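Local coordinates for protein DR2417 (PDB 4XWW) that degrades RNA as a metal-dependent 5'-3' exonuclease, with possible endonuclease activity, and works as a homodimer that probably matures rRNA, at residues A[62-67]-A[93-98]; A[337-342]-A[365-370]; A[480-485]-A[551-556]. All blocks are in the same frame, centred on the assembly; numbering follows the deposited sequence.

Contact 1 (A[62-67]-A[93-98]); sequences LIVPRI and LPYIFA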
loop_
_atom_site.group_PDB
_atom_site.type_symbol
_atom_site.label_atom_id
_atom_site.label_comp_id
_atom_site.label_asym_id
_atom_site.label_seq_id
_atom_site.Cartn_x
_atom_site.Cartn_y
_atom_site.Cartn_z
ATOM N N LEU A 62 7.767 4.390 15.632
ATOM C CA LEU A 62 6.409 4.286 16.155
ATOM C C LEU A 62 5.874 5.653 16.557
ATOM O O LEU A 62 6.601 6.637 16.553
ATOM C CB LEU A 62 6.370 3.323 17.351
ATOM C CG LEU A 62 7.342 3.617 18.486
ATOM C CD1 LEU A 62 6.626 4.238 19.700
ATOM C CD2 LEU A 62 8.090 2.346 18.894
ATOM N N ILE A 63 4.585 5.703 16.863
ATOM C CA ILE A 63 3.918 6.950 17.200
ATOM C C ILE A 63 3.208 6.789 18.556
ATOM O O ILE A 63 2.538 5.804 18.791
ATOM C CB ILE A 63 2.893 7.351 16.111
ATOM C CG1 ILE A 63 3.559 7.369 14.727
ATOM C CG2 ILE A 63 2.259 8.686 16.458
ATOM C CD1 ILE A 63 2.587 7.458 13.559
ATOM N N VAL A 64 3.354 7.767 19.433
ATOM C CA VAL A 64 2.705 7.706 20.735
ATOM C C VAL A 64 1.863 8.959 20.906
ATOM O O VAL A 64 2.069 9.936 20.192
ATOM C CB VAL A 64 3.734 7.558 21.867
ATOM C CG1 VAL A 64 4.463 6.240 21.723
ATOM C CG2 VAL A 64 4.702 8.720 21.883
ATOM N N PRO A 65 0.895 8.937 21.840
ATOM C CA PRO A 65 -0.019 10.079 21.929
ATOM C C PRO A 65 0.591 11.284 22.609
ATOM O O PRO A 65 1.435 11.136 23.498
ATOM C CB PRO A 65 -1.197 9.541 22.768
ATOM C CG PRO A 65 -0.989 8.073 22.900
ATOM C CD PRO A 65 0.487 7.828 22.716
ATOM N N ARG A 66 0.172 12.470 22.183
ATOM C CA ARG A 66 0.427 13.691 22.940
ATOM C C ARG A 66 -0.330 13.611 24.253
ATOM O O ARG A 66 -1.517 13.322 24.257
ATOM C CB ARG A 66 -0.008 14.927 22.149
ATOM C CG ARG A 66 1.030 15.433 21.139
ATOM C CD ARG A 66 1.368 16.906 21.407
ATOM N NE ARG A 66 0.438 17.788 20.710
ATOM C CZ ARG A 66 0.124 19.020 21.093
ATOM N NH1 ARG A 66 -0.738 19.729 20.377
ATOM N NH2 ARG A 66 0.659 19.545 22.186
ATOM N N ILE A 67 0.346 13.878 25.365
ATOM C CA ILE A 67 -0.314 13.767 26.663
ATOM C C ILE A 67 -0.332 15.092 27.404
ATOM O O ILE A 67 -0.434 15.113 28.640
ATOM C CB ILE A 67 0.340 12.689 27.561
ATOM C CG1 ILE A 67 1.826 12.976 27.774
ATOM C CG2 ILE A 67 0.093 11.288 26.987
ATOM C CD1 ILE A 67 2.435 12.179 28.928
ATOM N N LEU A 93 2.797 3.056 26.860
ATOM C CA LEU A 93 2.889 3.194 28.316
ATOM C C LEU A 93 4.296 3.541 28.864
ATOM O O LEU A 93 4.401 4.345 29.793
ATOM C CB LEU A 93 2.346 1.921 28.984
ATOM C CG LEU A 93 0.847 1.725 28.714
ATOM C CD1 LEU A 93 0.317 0.409 29.251
ATOM C CD2 LEU A 93 0.029 2.893 29.285
ATOM N N PRO A 94 5.377 2.969 28.293
ATOM C CA PRO A 94 6.711 3.386 28.751
ATOM C C PRO A 94 6.935 4.893 28.628
ATOM O O PRO A 94 7.478 5.530 29.530
ATOM C CB PRO A 94 7.654 2.632 27.805
ATOM C CG PRO A 94 6.889 1.451 27.384
ATOM C CD PRO A 94 5.467 1.892 27.285
ATOM N N TYR A 95 6.490 5.453 27.510
ATOM C CA TYR A 95 6.629 6.882 27.253
ATOM C C TYR A 95 5.701 7.723 28.127
ATOM O O TYR A 95 6.109 8.754 28.663
ATOM C CB TYR A 95 6.372 7.160 25.771
ATOM C CG TYR A 95 7.230 6.286 24.882
ATOM C CD1 TYR A 95 6.788 5.030 24.475
ATOM C CD2 TYR A 95 8.500 6.697 24.485
ATOM C CE1 TYR A 95 7.578 4.221 23.673
ATOM C CE2 TYR A 95 9.294 5.892 23.686
ATOM C CZ TYR A 95 8.828 4.657 23.283
ATOM O OH TYR A 95 9.608 3.851 22.486
ATOM N N ILE A 96 4.466 7.264 28.286
ATOM C CA ILE A 96 3.470 7.963 29.096
ATOM C C ILE A 96 3.768 7.847 30.606
ATOM O O ILE A 96 3.816 8.868 31.310
ATOM C CB ILE A 96 2.036 7.430 28.777
ATOM C CG1 ILE A 96 1.673 7.691 27.304
ATOM C CG2 ILE A 96 1.004 8.028 29.760
ATOM C CD1 ILE A 96 0.511 6.875 26.782
ATOM N N PHE A 97 3.976 6.629 31.111
ATOM C CA PHE A 97 4.172 6.448 32.558
ATOM C C PHE A 97 5.428 7.169 33.069
ATOM O O PHE A 97 5.463 7.606 34.213
ATOM C CB PHE A 97 4.257 4.961 32.944
ATOM C CG PHE A 97 2.936 4.225 32.903
ATOM C CD1 PHE A 97 1.728 4.909 32.861
ATOM C CD2 PHE A 97 2.910 2.837 32.928
ATOM C CE1 PHE A 97 0.516 4.223 32.829
ATOM C CE2 PHE A 97 1.701 2.137 32.890
ATOM C CZ PHE A 97 0.500 2.835 32.848
ATOM N N ALA A 98 6.454 7.301 32.228
ATOM C CA ALA A 98 7.695 7.954 32.661
ATOM C C ALA A 98 7.485 9.432 32.986
ATOM O O ALA A 98 8.251 10.019 33.756
ATOM C CB ALA A 98 8.780 7.801 31.602
#

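Contact 2 (A[337-342]-A[365-370]); sequences GDTVIL and GVDVVY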
loop_
_atom_site.group_PDB
_atom_site.type_symbol
_atom_site.label_atom_id
_atom_site.label_comp_id
_atom_site.label_asym_id
_atom_site.label_seq_id
_atom_site.Cartn_x
_atom_site.Cartn_y
_atom_site.Cartn_z
ATOM N N GLY A 337 8.755 -28.232 -2.350
ATOM C CA GLY A 337 8.209 -29.273 -1.504
ATOM C C GLY A 337 7.759 -28.725 -0.161
ATOM O O GLY A 337 6.829 -29.252 0.442
ATOM N N ASP A 338 8.427 -27.676 0.311
ATOM C CA ASP A 338 7.966 -26.952 1.502
ATOM C C ASP A 338 6.600 -26.319 1.285
ATOM O O ASP A 338 6.259 -25.905 0.171
ATOM C CB ASP A 338 8.957 -25.843 1.908
ATOM C CG ASP A 338 10.272 -26.388 2.466
ATOM O OD1 ASP A 338 10.290 -27.543 2.934
ATOM O OD2 ASP A 338 11.306 -25.681 2.411
ATOM N N THR A 339 5.835 -26.214 2.367
ATOM C CA THR A 339 4.587 -25.464 2.371
ATOM C C THR A 339 4.722 -24.262 3.294
ATOM O O THR A 339 5.129 -24.407 4.449
ATOM C CB THR A 339 3.400 -26.351 2.814
ATOM O OG1 THR A 339 3.308 -27.479 1.927
ATOM C CG2 THR A 339 2.092 -25.577 2.762
ATOM N N VAL A 340 4.380 -23.080 2.788
ATOM C CA VAL A 340 4.344 -21.888 3.640
ATOM C C VAL A 340 2.919 -21.380 3.753
ATOM O O VAL A 340 2.238 -21.149 2.748
ATOM C CB VAL A 340 5.255 -20.777 3.122
ATOM C CG1 VAL A 340 5.022 -19.468 3.941
ATOM C CG2 VAL A 340 6.689 -21.232 3.222
ATOM N N ILE A 341 2.449 -21.243 4.993
ATOM C CA ILE A 341 1.091 -20.776 5.244
ATOM C C ILE A 341 1.131 -19.390 5.876
ATOM O O ILE A 341 1.746 -19.199 6.934
ATOM C CB ILE A 341 0.324 -21.726 6.188
ATOM C CG1 ILE A 341 0.231 -23.149 5.618
ATOM C CG2 ILE A 341 -1.069 -21.167 6.526
ATOM C CD1 ILE A 341 -0.190 -24.195 6.684
ATOM N N LEU A 342 0.458 -18.438 5.240
ATOM C CA LEU A 342 0.274 -17.107 5.819
ATOM C C LEU A 342 -1.067 -17.070 6.540
ATOM O O LEU A 342 -2.104 -16.866 5.916
ATOM C CB LEU A 342 0.336 -16.017 4.733
ATOM C CG LEU A 342 1.531 -16.106 3.785
ATOM C CD1 LEU A 342 1.581 -14.913 2.790
ATOM C CD2 LEU A 342 2.818 -16.212 4.535
ATOM N N GLY A 365 9.555 -22.023 -5.174
ATOM C CA GLY A 365 8.802 -23.208 -5.544
ATOM C C GLY A 365 8.091 -23.878 -4.388
ATOM O O GLY A 365 7.628 -25.011 -4.502
ATOM N N VAL A 366 7.974 -23.174 -3.272
ATOM C CA VAL A 366 7.203 -23.713 -2.158
ATOM C C VAL A 366 5.707 -23.604 -2.488
ATOM O O VAL A 366 5.285 -22.791 -3.322
ATOM C CB VAL A 366 7.534 -23.006 -0.816
ATOM C CG1 VAL A 366 9.038 -22.817 -0.666
ATOM C CG2 VAL A 366 6.786 -21.681 -0.675
ATOM N N ASP A 367 4.913 -24.471 -1.884
ATOM C CA ASP A 367 3.472 -24.320 -1.954
ATOM C C ASP A 367 3.081 -23.180 -1.021
ATOM O O ASP A 367 3.459 -23.188 0.143
ATOM C CB ASP A 367 2.764 -25.621 -1.566
ATOM C CG ASP A 367 3.102 -26.773 -2.501
ATOM O OD1 ASP A 367 3.848 -26.552 -3.477
ATOM O OD2 ASP A 367 2.618 -27.900 -2.263
ATOM N N VAL A 368 2.344 -22.189 -1.531
ATOM C CA VAL A 368 2.038 -20.994 -0.756
ATOM C C VAL A 368 0.546 -20.945 -0.499
ATOM O O VAL A 368 -0.261 -21.013 -1.432
ATOM C CB VAL A 368 2.468 -19.692 -1.473
ATOM C CG1 VAL A 368 2.551 -18.541 -0.467
ATOM C CG2 VAL A 368 3.791 -19.888 -2.210
ATOM N N VAL A 369 0.193 -20.810 0.774
ATOM C CA VAL A 369 -1.181 -20.938 1.238
ATOM C C VAL A 369 -1.583 -19.682 2.002
ATOM O O VAL A 369 -0.963 -19.343 3.016
ATOM C CB VAL A 369 -1.328 -22.191 2.145
ATOM C CG1 VAL A 369 -2.709 -22.260 2.760
ATOM C CG2 VAL A 369 -1.039 -23.448 1.342
ATOM N N TYR A 370 -2.625 -19.003 1.531
ATOM C CA TYR A 370 -3.080 -17.746 2.172
ATOM C C TYR A 370 -4.524 -17.435 1.830
ATOM O O TYR A 370 -5.092 -18.038 0.903
ATOM C CB TYR A 370 -2.194 -16.567 1.747
ATOM C CG TYR A 370 -1.946 -16.542 0.252
ATOM C CD1 TYR A 370 -2.926 -16.092 -0.633
ATOM C CD2 TYR A 370 -0.751 -17.000 -0.271
ATOM C CE1 TYR A 370 -2.698 -16.097 -2.014
ATOM C CE2 TYR A 370 -0.512 -16.997 -1.634
ATOM C CZ TYR A 370 -1.485 -16.547 -2.501
ATOM O OH TYR A 370 -1.224 -16.578 -3.852
HETATM O O HOH W 1 6.510 -27.187 -3.915
HETATM O O HOH W 2 1.414 -28.427 0.073
#

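Contact 3 (A[480-485]-A[551-556]); sequences LILTAV and PVLIPM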
loop_
_atom_site.group_PDB
_atom_site.type_symbol
_atom_site.label_atom_id
_atom_site.label_comp_id
_atom_site.label_asym_id
_atom_site.label_seq_id
_atom_site.Cartn_x
_atom_site.Cartn_y
_atom_site.Cartn_z
ATOM N N LEU A 480 20.654 18.800 -4.577
ATOM C CA LEU A 480 21.797 19.501 -5.141
ATOM C C LEU A 480 22.241 20.592 -4.183
ATOM O O LEU A 480 21.500 21.541 -3.924
ATOM C CB LEU A 480 21.453 20.098 -6.505
ATOM C CG LEU A 480 21.808 19.184 -7.674
ATOM C CD1 LEU A 480 21.428 19.806 -9.008
ATOM C CD2 LEU A 480 23.292 18.910 -7.613
ATOM N N ILE A 481 23.441 20.445 -3.636
ATOM C CA ILE A 481 23.996 21.498 -2.805
ATOM C C ILE A 481 24.974 22.344 -3.625
ATOM O O ILE A 481 26.034 21.876 -4.050
ATOM C CB ILE A 481 24.679 20.930 -1.535
ATOM C CG1 ILE A 481 25.695 21.925 -0.968
ATOM C CG2 ILE A 481 25.297 19.575 -1.798
ATOM C CD1 ILE A 481 25.115 22.816 0.103
ATOM N N LEU A 482 24.580 23.588 -3.871
ATOM C CA LEU A 482 25.392 24.523 -4.632
ATOM C C LEU A 482 26.058 25.516 -3.706
ATOM O O LEU A 482 25.387 26.306 -3.052
ATOM C CB LEU A 482 24.547 25.285 -5.648
ATOM C CG LEU A 482 23.406 24.569 -6.360
ATOM C CD1 LEU A 482 22.256 25.539 -6.508
ATOM C CD2 LEU A 482 23.865 24.083 -7.716
ATOM N N THR A 483 27.379 25.492 -3.654
ATOM C CA THR A 483 28.085 26.475 -2.854
ATOM C C THR A 483 28.896 27.398 -3.754
ATOM O O THR A 483 29.666 26.940 -4.595
ATOM C CB THR A 483 28.993 25.809 -1.808
ATOM O OG1 THR A 483 30.359 26.166 -2.051
ATOM C CG2 THR A 483 28.830 24.288 -1.844
ATOM N N ALA A 484 28.698 28.701 -3.586
ATOM C CA ALA A 484 29.445 29.688 -4.354
ATOM C C ALA A 484 30.677 30.133 -3.584
ATOM O O ALA A 484 30.578 30.534 -2.426
ATOM C CB ALA A 484 28.568 30.883 -4.688
ATOM N N VAL A 485 31.837 30.050 -4.227
ATOM C CA VAL A 485 33.081 30.517 -3.622
ATOM C C VAL A 485 33.568 31.771 -4.337
ATOM O O VAL A 485 33.863 31.745 -5.529
ATOM C CB VAL A 485 34.179 29.440 -3.658
ATOM C CG1 VAL A 485 35.317 29.815 -2.716
ATOM C CG2 VAL A 485 33.600 28.081 -3.287
ATOM N N PRO A 551 14.866 19.140 -8.003
ATOM C CA PRO A 551 15.648 18.598 -6.887
ATOM C C PRO A 551 15.686 19.561 -5.720
ATOM O O PRO A 551 15.625 20.764 -5.946
ATOM C CB PRO A 551 17.048 18.415 -7.487
ATOM C CG PRO A 551 17.082 19.332 -8.661
ATOM C CD PRO A 551 15.687 19.301 -9.213
ATOM N N VAL A 552 15.761 19.044 -4.500
ATOM C CA VAL A 552 15.950 19.899 -3.336
ATOM C C VAL A 552 17.282 20.625 -3.506
ATOM O O VAL A 552 18.302 20.001 -3.797
ATOM C CB VAL A 552 15.901 19.089 -2.015
ATOM C CG1 VAL A 552 17.006 19.510 -1.045
ATOM C CG2 VAL A 552 14.532 19.225 -1.367
ATOM N N LEU A 553 17.245 21.948 -3.348
ATOM C CA LEU A 553 18.410 22.798 -3.583
ATOM C C LEU A 553 18.895 23.504 -2.331
ATOM O O LEU A 553 18.176 24.304 -1.743
ATOM C CB LEU A 553 18.067 23.867 -4.613
ATOM C CG LEU A 553 17.847 23.387 -6.037
ATOM C CD1 LEU A 553 17.013 24.391 -6.811
ATOM C CD2 LEU A 553 19.194 23.160 -6.701
ATOM N N ILE A 554 20.144 23.247 -1.972
ATOM C CA ILE A 554 20.755 23.887 -0.828
ATOM C C ILE A 554 21.894 24.779 -1.310
ATOM O O ILE A 554 22.992 24.306 -1.584
ATOM C CB ILE A 554 21.309 22.819 0.122
ATOM C CG1 ILE A 554 20.155 22.033 0.744
ATOM C CG2 ILE A 554 22.178 23.443 1.198
ATOM C CD1 ILE A 554 20.596 20.989 1.739
ATOM N N PRO A 555 21.647 26.078 -1.371
ATOM C CA PRO A 555 22.698 26.992 -1.824
ATOM C C PRO A 555 23.491 27.624 -0.676
ATOM O O PRO A 555 22.907 27.996 0.341
ATOM C CB PRO A 555 21.916 28.049 -2.603
ATOM C CG PRO A 555 20.594 28.102 -1.919
ATOM C CD PRO A 555 20.324 26.724 -1.352
ATOM N N MET A 556 24.811 27.732 -0.847
ATOM C CA MET A 556 25.697 28.364 0.139
ATOM C C MET A 556 26.632 29.387 -0.523
ATOM O O MET A 556 27.297 29.067 -1.502
ATOM C CB MET A 556 26.530 27.305 0.872
ATOM C CG MET A 556 25.773 26.051 1.273
ATOM S SD MET A 556 26.706 24.994 2.401
ATOM C CE MET A 556 28.338 25.041 1.663
#

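Contact 1 (A[62-67]-A[93-98])
Tyr95 and Ile96, on the short helix 93-97, pack against Leu62, Val64, Pro65 and Ile67. Both segments belong to the metallo-beta-lactamase domain. The helix comes soon after the zinc ligands His84, His86, Asp88 and His89. Strand 62-65 follows Asp61, seen to bind manganese in a structure of this protein, though not in this chain. Within this chain it is an edge strand of a small antiparallel sheet, beside strand 452-456. The short axes approach to 8.7 Å at 37°, and the contact is entirely apolar.

Two aliphatic residues meet the tyrosine ring. Val64 crosses Tyr95 at about a right angle, with CG1 3.8 Å from Tyr95 CD1. Leu62 reaches toward Tyr95 tip to tip, and its CD1 lies 4.1 Å from Tyr95 CE1. Leu62 CG sits between the backbone N and carbonyl carbon (chi1 54°), and from it both methyls come near the Tyr95 OH. Elsewhere the Tyr95 ring packs edge-to-face with Phe122.

Across the segments the second group is aliphatic and centres on Ile96. This residue also touches Trp80 of strand 77-82. Pro65 crosses Ile96 at about a right angle, with Pro65 CD 4.2 Å from Ile96 CD1. Ile67, at the N-cap position of the next helix, meets the same isoleucine through its short branch: Ile67 CG2 lies 3.9 Å from Ile96 CG1.

Contact 2 (A[337-342]-A[365-370])
Thr339 pairs with Asp367, Val340 with Val368 and Ile341 with Val369 in two parallel strands. They are the two strands of a beta-alpha-beta crossover through helix 351-364. Strand 367-369 is an outermost strand, within this chain, of the five-stranded parallel sheet of the beta-CASP domain. Four backbone hydrogen bonds join the pair. They run from Asp367 N to Asp338 O, Val340 N to Asp367 O, Val369 N to Val340 O and Leu342 N to Val369 O. The bond from Val340 N to Asp367 O is nearly straight (2.8 Å, 166° at the hydrogen).

The side chain of Asp367 starts at CB, 3.9 Å from Asp338 O and 4.0 Å from Thr339 OG1. Its CG lies beside the backbone N (chi1 -62°), where OD1 and OD2 meet two different waters. Asp367 OD1 accepts a hydrogen bond from a water 2.8 Å away, which in turn accepts one from Gly337 N. Asp367 OD2 accepts one from a second water at 2.7 Å, and that water also donates to Thr339 OG1. The carboxylate is therefore tied through water to segment 337-342 at both oxygens, to Gly337 and to Thr339.

On the same face, Ile341 and Val369 are covered by helix 222-234. They lie side by side, with Val369 CB 3.9 Å from Ile341 CG1. On the face toward helix 351-364, Val340 and Val366 both touch Leu361. There Val340 CG2 meets Val366 CG2 at 3.9 Å.

Contact 3 (A[480-485]-A[551-556])
Thr483 and Met556 lie side by side and point the same way. The Met556 chain bends at its last torsion (chi3 -43°), which brings CE to 3.6 Å from both CB and CG2 of Thr483. Ile481 projects on this face too. Its CD1 is modelled too close to Ile554, so its exact placement is doubtful.

Leucines meet on the other face. Leu482 and Leu553 cross obliquely, with Leu482 CD1 3.9 Å from Leu553 CD2. The same Leu553 CD2 also packs on Leu480 CB at 3.8 Å.

The two strands are parallel neighbours in the three-stranded mixed sheet of the C-terminal domain. Strand 479-485 is central and strand 552-556 closes one edge within this chain. The leucine face is covered by helices 504-523 and 528-547. The opposite face meets the second subunit: Ile481 packs on Ile554 of that subunit, and Met556 on its Thr483. This side of the sheet thus forms part of the homodimer interface.

Backbone bonds hold the register. Leu480 N binds Val552 O at 2.8 Å in a nearly straight bond. Leu482 N binds Ile554 O along a bent path (133° at the hydrogen), with the donor 39° above the carbonyl plane.

In the fold
The three contacts follow one another along the chain and do not touch. Contact 1 lies in the metallo-beta-lactamase domain, near the bound RNA. Contact 2 lies in the parallel sheet of the beta-CASP domain, with its centre about 39 Å from that of contact 1. Contact 3 belongs to the C-terminal domain, its centre about 39 Å from that of contact 1 and 51 Å from that of contact 2. Contact 3 is far from the RNA, its nearest atom about 29 Å away. Contacts 2 and 3 both reach the second subunit, and contact 1 does not. The three contacts thus sample three different sheets of the chain.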